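Local coordinates for protein hydroxyindole o-methyltransferase (Homo sapiens, PDB 4A6D) that catalyses the transfer of a methyl group from S-adenosyl-L-methionine to N-acetylserotonin, yielding melatonin, and works as a homodimer, at residues S165-G168 and R169-T173; K195-M198 and S199-G203; E234-F237 and F238-P241. All coordinates share one frame; numbering follows the deposited sequence.

Contact 1: S165-G168 and R169-T173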
loop_
_atom_site.group_PDB
_atom_site.type_symbol
_atom_site.label_atom_id
_atom_site.label_comp_id
_atom_site.label_asym_id
_atom_site.label_seq_id
_atom_site.Cartn_x
_atom_site.Cartn_y
_atom_site.Cartn_z
ATOM N N SER A 165 6.743 -4.041 -23.181
ATOM C CA SER A 165 6.241 -2.998 -24.078
ATOM C C SER A 165 6.968 -1.659 -23.816
ATOM O O SER A 165 7.044 -0.817 -24.712
ATOM C CB SER A 165 4.735 -2.826 -23.904
ATOM O OG SER A 165 4.383 -2.436 -22.587
ATOM N N VAL A 166 7.519 -1.489 -22.594
ATOM C CA VAL A 166 8.278 -0.305 -22.173
ATOM C C VAL A 166 9.775 -0.580 -22.007
ATOM O O VAL A 166 10.576 0.255 -22.395
ATOM C CB VAL A 166 7.704 0.387 -20.905
ATOM C CG1 VAL A 166 6.799 1.541 -21.277
ATOM C CG2 VAL A 166 6.975 -0.591 -19.998
ATOM N N ASN A 167 10.145 -1.720 -21.385
ATOM C CA ASN A 167 11.534 -2.087 -21.070
ATOM C C ASN A 167 12.229 -3.011 -22.092
ATOM O O ASN A 167 13.455 -3.151 -22.033
ATOM C CB ASN A 167 11.589 -2.726 -19.659
ATOM C CG ASN A 167 12.850 -2.440 -18.856
ATOM O OD1 ASN A 167 12.785 -2.210 -17.642
ATOM N ND2 ASN A 167 14.036 -2.477 -19.487
ATOM N N GLY A 168 11.456 -3.631 -22.986
ATOM C CA GLY A 168 11.946 -4.578 -23.983
ATOM C C GLY A 168 13.130 -4.138 -24.817
ATOM O O GLY A 168 14.141 -4.847 -24.862
ATOM N N ARG A 169 13.027 -2.967 -25.477
ATOM C CA ARG A 169 14.083 -2.449 -26.357
ATOM C C ARG A 169 15.428 -2.219 -25.670
ATOM O O ARG A 169 16.462 -2.538 -26.263
ATOM C CB ARG A 169 13.638 -1.203 -27.147
ATOM C CG ARG A 169 14.300 -1.132 -28.512
ATOM C CD ARG A 169 14.226 0.208 -29.205
ATOM N NE ARG A 169 14.984 0.136 -30.459
ATOM C CZ ARG A 169 16.231 0.578 -30.620
ATOM N NH1 ARG A 169 16.859 1.196 -29.623
ATOM N NH2 ARG A 169 16.847 0.434 -31.784
ATOM N N SER A 170 15.408 -1.685 -24.433
ATOM C CA SER A 170 16.596 -1.382 -23.623
ATOM C C SER A 170 17.447 -2.656 -23.413
ATOM O O SER A 170 18.623 -2.676 -23.758
ATOM C CB SER A 170 16.199 -0.797 -22.262
ATOM O OG SER A 170 14.868 -0.295 -22.212
ATOM N N VAL A 171 16.834 -3.705 -22.863
ATOM C CA VAL A 171 17.486 -4.969 -22.529
ATOM C C VAL A 171 17.986 -5.756 -23.718
ATOM O O VAL A 171 19.097 -6.284 -23.669
ATOM C CB VAL A 171 16.697 -5.823 -21.509
ATOM C CG1 VAL A 171 16.597 -5.106 -20.162
ATOM C CG2 VAL A 171 15.312 -6.208 -22.031
ATOM N N LEU A 172 17.200 -5.804 -24.801
ATOM C CA LEU A 172 17.587 -6.548 -25.989
ATOM C C LEU A 172 18.656 -5.854 -26.837
ATOM O O LEU A 172 19.391 -6.544 -27.562
ATOM C CB LEU A 172 16.361 -6.975 -26.803
ATOM C CG LEU A 172 15.310 -7.818 -26.042
ATOM C CD1 LEU A 172 14.019 -7.878 -26.798
ATOM C CD2 LEU A 172 15.819 -9.219 -25.702
ATOM N N THR A 173 18.774 -4.504 -26.717
ATOM C CA THR A 173 19.783 -3.716 -27.450
ATOM C C THR A 173 20.998 -3.254 -26.626
ATOM O O THR A 173 21.895 -2.627 -27.192
ATOM C CB THR A 173 19.180 -2.605 -28.329
ATOM O OG1 THR A 173 18.572 -1.623 -27.497
ATOM C CG2 THR A 173 18.209 -3.138 -29.376
#
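Gly-168 and Leu-172 meet one turn apart on the helix 164-173, where Leu-172 folds over the glycine's carbonyl oxygen. Leu-172 N donates to Gly-168 O at 3.2 Å, a nearly straight bond (163° at the hydrogen). The branches around that oxygen are aliphatic: Val-171 CG2 comes to 3.4 Å from Gly-168 O, and Leu-172 CG comes equally near. Val-171 owes this to its first torsion (chi1 -64°), which sets CG1 beside the backbone N and turns CG2 into the slot between N and the carbonyl carbon. Its other methyl, CG1, lies 3.7 Å from Asn-167 ND2, the two side chains crossing at about a right angle.

Ser-170 and Arg-169 form the looser flank. Ser-170 OG donates to Asn-167 O at 3.2 Å, but from well above the carbonyl plane rather than along a lone pair. The bond lies at a kink, where the regular i to i+4 bonding of the helix is interrupted at Arg-169 and Ser-170. Arg-169 runs its extended chain away into an exposed position. Its carbonyl is a firm exception on this flank: Thr-173 N and Thr-173 OG1 reach Arg-169 O from opposite faces of its plane, the hydroxyl at 2.6 Å.

Asn-167 OD1 is bonded to Tyr-338 N, just ahead of the strand 339-344. Near its start the helix touches the second subunit, through Val-166 on Tyr-9 of that chain; farther along, Arg-169, Leu-172 and Thr-173 rest against helix 192-200.

Contact 2: K195-M198 and S199-G203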
loop_
_atom_site.group_PDB
_atom_site.type_symbol
_atom_site.label_atom_id
_atom_site.label_comp_id
_atom_site.label_asym_id
_atom_site.label_seq_id
_atom_site.Cartn_x
_atom_site.Cartn_y
_atom_site.Cartn_z
ATOM N N LYS A 195 8.839 -11.709 -29.353
ATOM C CA LYS A 195 8.203 -10.934 -30.425
ATOM C C LYS A 195 9.013 -9.659 -30.680
ATOM O O LYS A 195 9.275 -9.327 -31.839
ATOM C CB LYS A 195 6.746 -10.581 -30.068
ATOM C CG LYS A 195 5.692 -11.543 -30.628
ATOM C CD LYS A 195 4.322 -11.381 -29.926
ATOM C CE LYS A 195 3.137 -11.768 -30.793
ATOM N NZ LYS A 195 1.884 -11.924 -30.003
ATOM N N GLU A 196 9.458 -8.994 -29.595
ATOM C CA GLU A 196 10.260 -7.772 -29.630
ATOM C C GLU A 196 11.638 -8.067 -30.180
ATOM O O GLU A 196 12.127 -7.330 -31.041
ATOM C CB GLU A 196 10.356 -7.145 -28.225
ATOM C CG GLU A 196 11.240 -5.910 -28.133
ATOM C CD GLU A 196 10.665 -4.625 -28.689
ATOM O OE1 GLU A 196 9.682 -4.115 -28.103
ATOM O OE2 GLU A 196 11.245 -4.085 -29.659
ATOM N N CYS A 197 12.249 -9.159 -29.703
ATOM C CA CYS A 197 13.569 -9.609 -30.133
ATOM C C CYS A 197 13.668 -9.811 -31.650
ATOM O O CYS A 197 14.615 -9.324 -32.272
ATOM C CB CYS A 197 13.972 -10.862 -29.369
ATOM S SG CYS A 197 15.754 -11.070 -29.205
ATOM N N MET A 198 12.651 -10.457 -32.242
ATOM C CA MET A 198 12.552 -10.722 -33.668
ATOM C C MET A 198 12.356 -9.503 -34.560
ATOM O O MET A 198 12.857 -9.495 -35.676
ATOM C CB MET A 198 11.548 -11.834 -33.940
ATOM C CG MET A 198 11.954 -13.151 -33.301
ATOM S SD MET A 198 13.595 -13.767 -33.802
ATOM C CE MET A 198 14.622 -13.334 -32.367
ATOM N N SER A 199 11.667 -8.466 -34.081
ATOM C CA SER A 199 11.498 -7.232 -34.857
ATOM C C SER A 199 12.817 -6.445 -34.817
ATOM O O SER A 199 13.220 -5.854 -35.823
ATOM C CB SER A 199 10.343 -6.395 -34.312
ATOM O OG SER A 199 10.557 -6.037 -32.959
ATOM N N LEU A 200 13.505 -6.496 -33.659
ATOM C CA LEU A 200 14.794 -5.858 -33.427
ATOM C C LEU A 200 15.905 -6.539 -34.224
ATOM O O LEU A 200 16.759 -5.843 -34.781
ATOM C CB LEU A 200 15.134 -5.868 -31.931
ATOM C CG LEU A 200 14.531 -4.776 -31.086
ATOM C CD1 LEU A 200 14.750 -5.054 -29.631
ATOM C CD2 LEU A 200 15.125 -3.431 -31.439
ATOM N N TYR A 201 15.880 -7.888 -34.299
ATOM C CA TYR A 201 16.880 -8.682 -35.030
ATOM C C TYR A 201 16.241 -9.487 -36.184
ATOM O O TYR A 201 15.909 -10.668 -36.031
ATOM C CB TYR A 201 17.709 -9.558 -34.070
ATOM C CG TYR A 201 18.454 -8.756 -33.019
ATOM C CD1 TYR A 201 19.693 -8.178 -33.302
ATOM C CD2 TYR A 201 17.886 -8.503 -31.768
ATOM C CE1 TYR A 201 20.363 -7.398 -32.353
ATOM C CE2 TYR A 201 18.561 -7.754 -30.802
ATOM C CZ TYR A 201 19.796 -7.197 -31.104
ATOM O OH TYR A 201 20.486 -6.473 -30.164
ATOM N N PRO A 202 16.082 -8.844 -37.366
ATOM C CA PRO A 202 15.446 -9.526 -38.508
ATOM C C PRO A 202 16.107 -10.804 -39.008
ATOM O O PRO A 202 15.427 -11.641 -39.611
ATOM C CB PRO A 202 15.436 -8.448 -39.595
ATOM C CG PRO A 202 15.521 -7.162 -38.863
ATOM C CD PRO A 202 16.404 -7.440 -37.702
ATOM N N GLY A 203 17.413 -10.933 -38.800
ATOM C CA GLY A 203 18.148 -12.114 -39.247
ATOM C C GLY A 203 17.886 -13.337 -38.391
ATOM O O GLY A 203 17.755 -14.453 -38.904
#
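Glu-196 and Leu-200 pass each other at a slant, one turn apart near the end of helix 192-200. The glutamate leaves the helix with CG opposite the backbone N (chi1 177°), then bends at chi2, and this bend brings OE2 back to 3.6 Å from Leu-200 CD1. The same methyl passes close to the aliphatic part of the glutamate, with Glu-196 CG 3.9 Å from Leu-200 CD1.

Ser-199 folds its hydroxyl back onto the preceding turn. With chi1 at 59° the hydroxyl sits between N and the carbonyl carbon, from where OG donates to Glu-196 O at 2.8 Å. The same oxygen accepts Leu-200 N at 3.1 Å, and Ser-199 N adds a weak third bond.

Beyond Leu-200 the chain leaves helical angles at Tyr-201, whose amide still closes the last turn on Cys-197 O at 2.8 Å. That carbonyl oxygen also lies at the edge of the tyrosine ring, near its plane. Cys-197 SG approaches the ring obliquely, 5.4 Å from the centroid and nearest CD2, a sulfur-aromatic contact. The phenol OH bonds to Leu-172 O on the neighbouring helix.

Helix 192-200 links strands 182-186 and 205-210 in a beta-alpha-beta unit. Where it runs out, the chemistry implies that main-chain donors are supplemented by others: the Ser-199 hydroxyl at Glu-196 O, and Gln-229 NE2, from outside, at Met-198 O.

Contact 3: E234-F237 and F238-P241. With SAM (S-adenosylmethionine), chain D.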
loop_
_atom_site.group_PDB
_atom_site.type_symbol
_atom_site.label_atom_id
_atom_site.label_comp_id
_atom_site.label_asym_id
_atom_site.label_seq_id
_atom_site.Cartn_x
_atom_site.Cartn_y
_atom_site.Cartn_z
ATOM N N GLU A 234 7.701 -26.952 -25.493
ATOM C CA GLU A 234 7.197 -27.151 -24.147
ATOM C C GLU A 234 8.100 -28.143 -23.413
ATOM O O GLU A 234 8.673 -29.053 -24.026
ATOM C CB GLU A 234 5.724 -27.613 -24.151
ATOM C CG GLU A 234 5.438 -28.810 -25.042
ATOM C CD GLU A 234 4.018 -29.316 -24.948
ATOM O OE1 GLU A 234 3.085 -28.482 -24.875
ATOM O OE2 GLU A 234 3.837 -30.554 -24.977
ATOM N N GLY A 235 8.224 -27.937 -22.112
ATOM C CA GLY A 235 9.018 -28.799 -21.255
ATOM C C GLY A 235 9.425 -28.204 -19.925
ATOM O O GLY A 235 8.930 -27.148 -19.511
ATOM N N ASP A 236 10.340 -28.908 -19.249
ATOM C CA ASP A 236 10.879 -28.498 -17.961
ATOM C C ASP A 236 12.380 -28.186 -18.124
ATOM O O ASP A 236 13.167 -29.101 -18.330
ATOM C CB ASP A 236 10.624 -29.606 -16.911
ATOM C CG ASP A 236 11.271 -29.373 -15.556
ATOM O OD1 ASP A 236 11.798 -28.236 -15.316
ATOM O OD2 ASP A 236 11.236 -30.295 -14.726
ATOM N N PHE A 237 12.781 -26.923 -17.975
ATOM C CA PHE A 237 14.200 -26.584 -18.151
ATOM C C PHE A 237 15.204 -27.206 -17.160
ATOM O O PHE A 237 16.411 -27.241 -17.437
ATOM C CB PHE A 237 14.450 -25.108 -18.461
ATOM C CG PHE A 237 13.879 -24.073 -17.519
ATOM C CD1 PHE A 237 13.932 -24.256 -16.135
ATOM C CD2 PHE A 237 13.371 -22.876 -18.006
ATOM C CE1 PHE A 237 13.482 -23.263 -15.264
ATOM C CE2 PHE A 237 12.880 -21.902 -17.132
ATOM C CZ PHE A 237 12.924 -22.111 -15.766
ATOM N N PHE A 238 14.688 -27.797 -16.069
ATOM C CA PHE A 238 15.514 -28.491 -15.075
ATOM C C PHE A 238 15.861 -29.904 -15.454
ATOM O O PHE A 238 16.774 -30.459 -14.855
ATOM C CB PHE A 238 14.874 -28.458 -13.671
ATOM C CG PHE A 238 14.913 -27.089 -13.044
ATOM C CD1 PHE A 238 16.126 -26.482 -12.737
ATOM C CD2 PHE A 238 13.742 -26.387 -12.803
ATOM C CE1 PHE A 238 16.165 -25.192 -12.204
ATOM C CE2 PHE A 238 13.777 -25.111 -12.237
ATOM C CZ PHE A 238 14.991 -24.506 -11.972
ATOM N N LYS A 239 15.170 -30.504 -16.442
ATOM C CA LYS A 239 15.464 -31.890 -16.791
ATOM C C LYS A 239 15.312 -32.274 -18.265
ATOM O O LYS A 239 15.937 -33.248 -18.698
ATOM C CB LYS A 239 14.697 -32.858 -15.877
ATOM C CG LYS A 239 13.269 -32.417 -15.553
ATOM C CD LYS A 239 12.623 -33.263 -14.472
ATOM C CE LYS A 239 12.803 -32.716 -13.074
ATOM N NZ LYS A 239 12.065 -33.544 -12.069
ATOM N N ASP A 240 14.495 -31.531 -19.036
ATOM C CA ASP A 240 14.267 -31.848 -20.452
ATOM C C ASP A 240 15.394 -31.405 -21.359
ATOM O O ASP A 240 16.161 -30.557 -20.931
ATOM C CB ASP A 240 12.960 -31.207 -20.908
ATOM C CG ASP A 240 11.728 -31.882 -20.353
ATOM O OD1 ASP A 240 11.858 -32.996 -19.800
ATOM O OD2 ASP A 240 10.631 -31.355 -20.562
ATOM N N PRO A 241 15.572 -31.931 -22.607
ATOM C CA PRO A 241 16.646 -31.369 -23.459
ATOM C C PRO A 241 16.229 -29.955 -23.885
ATOM O O PRO A 241 15.031 -29.700 -24.123
ATOM C CB PRO A 241 16.741 -32.343 -24.636
ATOM C CG PRO A 241 15.403 -33.004 -24.691
ATOM C CD PRO A 241 14.782 -32.956 -23.326
HETATM N N SAM D . 10.453 -14.530 -19.086
HETATM C CA SAM D . 9.090 -14.005 -18.848
HETATM C C SAM D . 8.962 -12.502 -18.524
HETATM O O SAM D . 9.904 -11.952 -17.992
HETATM O OXT SAM D . 7.925 -11.810 -18.781
HETATM C CB SAM D . 8.461 -14.891 -17.802
HETATM C CG SAM D . 9.076 -14.729 -16.407
HETATM S SD SAM D . 8.125 -15.776 -15.248
HETATM C CE SAM D . 8.626 -15.097 -13.720
HETATM C "C5'" SAM D . 9.134 -17.288 -15.106
HETATM C "C4'" SAM D . 8.728 -18.164 -16.300
HETATM O "O4'" SAM D . 9.434 -19.378 -16.117
HETATM C "C3'" SAM D . 7.190 -18.512 -16.304
HETATM O "O3'" SAM D . 6.601 -18.257 -17.591
HETATM C "C2'" SAM D . 7.188 -20.015 -15.872
HETATM O "O2'" SAM D . 6.127 -20.843 -16.348
HETATM C "C1'" SAM D . 8.544 -20.478 -16.435
HETATM N N9 SAM D . 9.043 -21.707 -15.782
HETATM C C8 SAM D . 9.080 -21.963 -14.414
HETATM N N7 SAM D . 9.592 -23.137 -14.195
HETATM C C5 SAM D . 9.867 -23.752 -15.412
HETATM C C6 SAM D . 10.387 -24.994 -15.826
HETATM N N6 SAM D . 10.806 -25.873 -14.884
HETATM N N1 SAM D . 10.559 -25.245 -17.172
HETATM C C2 SAM D . 10.145 -24.377 -18.107
HETATM N N3 SAM D . 9.634 -23.193 -17.739
HETATM C C4 SAM D . 9.532 -22.819 -16.448
#
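A tight turn after strand 230-234, closed by bonds between Asp-236 and Asp-240, forms the adenine end of the S-adenosylmethionine pocket. Asp-236 O accepts Lys-239 N (3.1 Å), as in a beta turn, and also Asp-240 N (2.9 Å). Asp-236 N in turn donates to Asp-240 OD2 at 2.8 Å, meeting it from above the carboxylate plane. Gly-235 CA packs 3.1 Å from Asp-240 OD2.

With CG opposite the backbone N (chi1 174°), Asp-236 presents OD1 to two donors: SAM N6 at 2.6 Å and Phe-238 N, the latter from above the carboxylate plane. Phe-237 N completes the reading of the adenine by donating to SAM N1 at 2.9 Å. Its ring lies with one face over the adenine and turns its edge to the face of Phe-238, a T-shaped pair with planes at 80° and Phe-237 CE1 3.6 Å from Phe-238 CE2. The turn thus holds the base by its polar edge and by one face.

Both phenylalanines lean on Leu-265 of helix 259-272, whose Arg-268 binds the carbonyls of Phe-237 and Asp-240; at the start of the loop, Gly-235 is backbone-bonded to Asp-210 at the end of strand 205-210.

Contacts 1 and 2 belong together: their centres are 11 Å apart, and helices 164-173 and 192-200 touch, with Arg-169 NE 3.7 Å from Leu-200 CD2 and Leu-172 CD1 3.7 Å from Glu-196 CG. Contact 3 stands apart, its nearest atoms about 16 Å from either. The bound S-adenosylmethionine relates them: contact 3 holds its adenine directly, whereas Val-171 of contact 1 has its side chain about 9 Å from the cofactor and Glu-196 of contact 2 about 11 Å. Trp-164, which binds the cofactor, begins the helix of contact 1, and the side chain of Glu-196 in contact 2 comes within about 6 Å of its own.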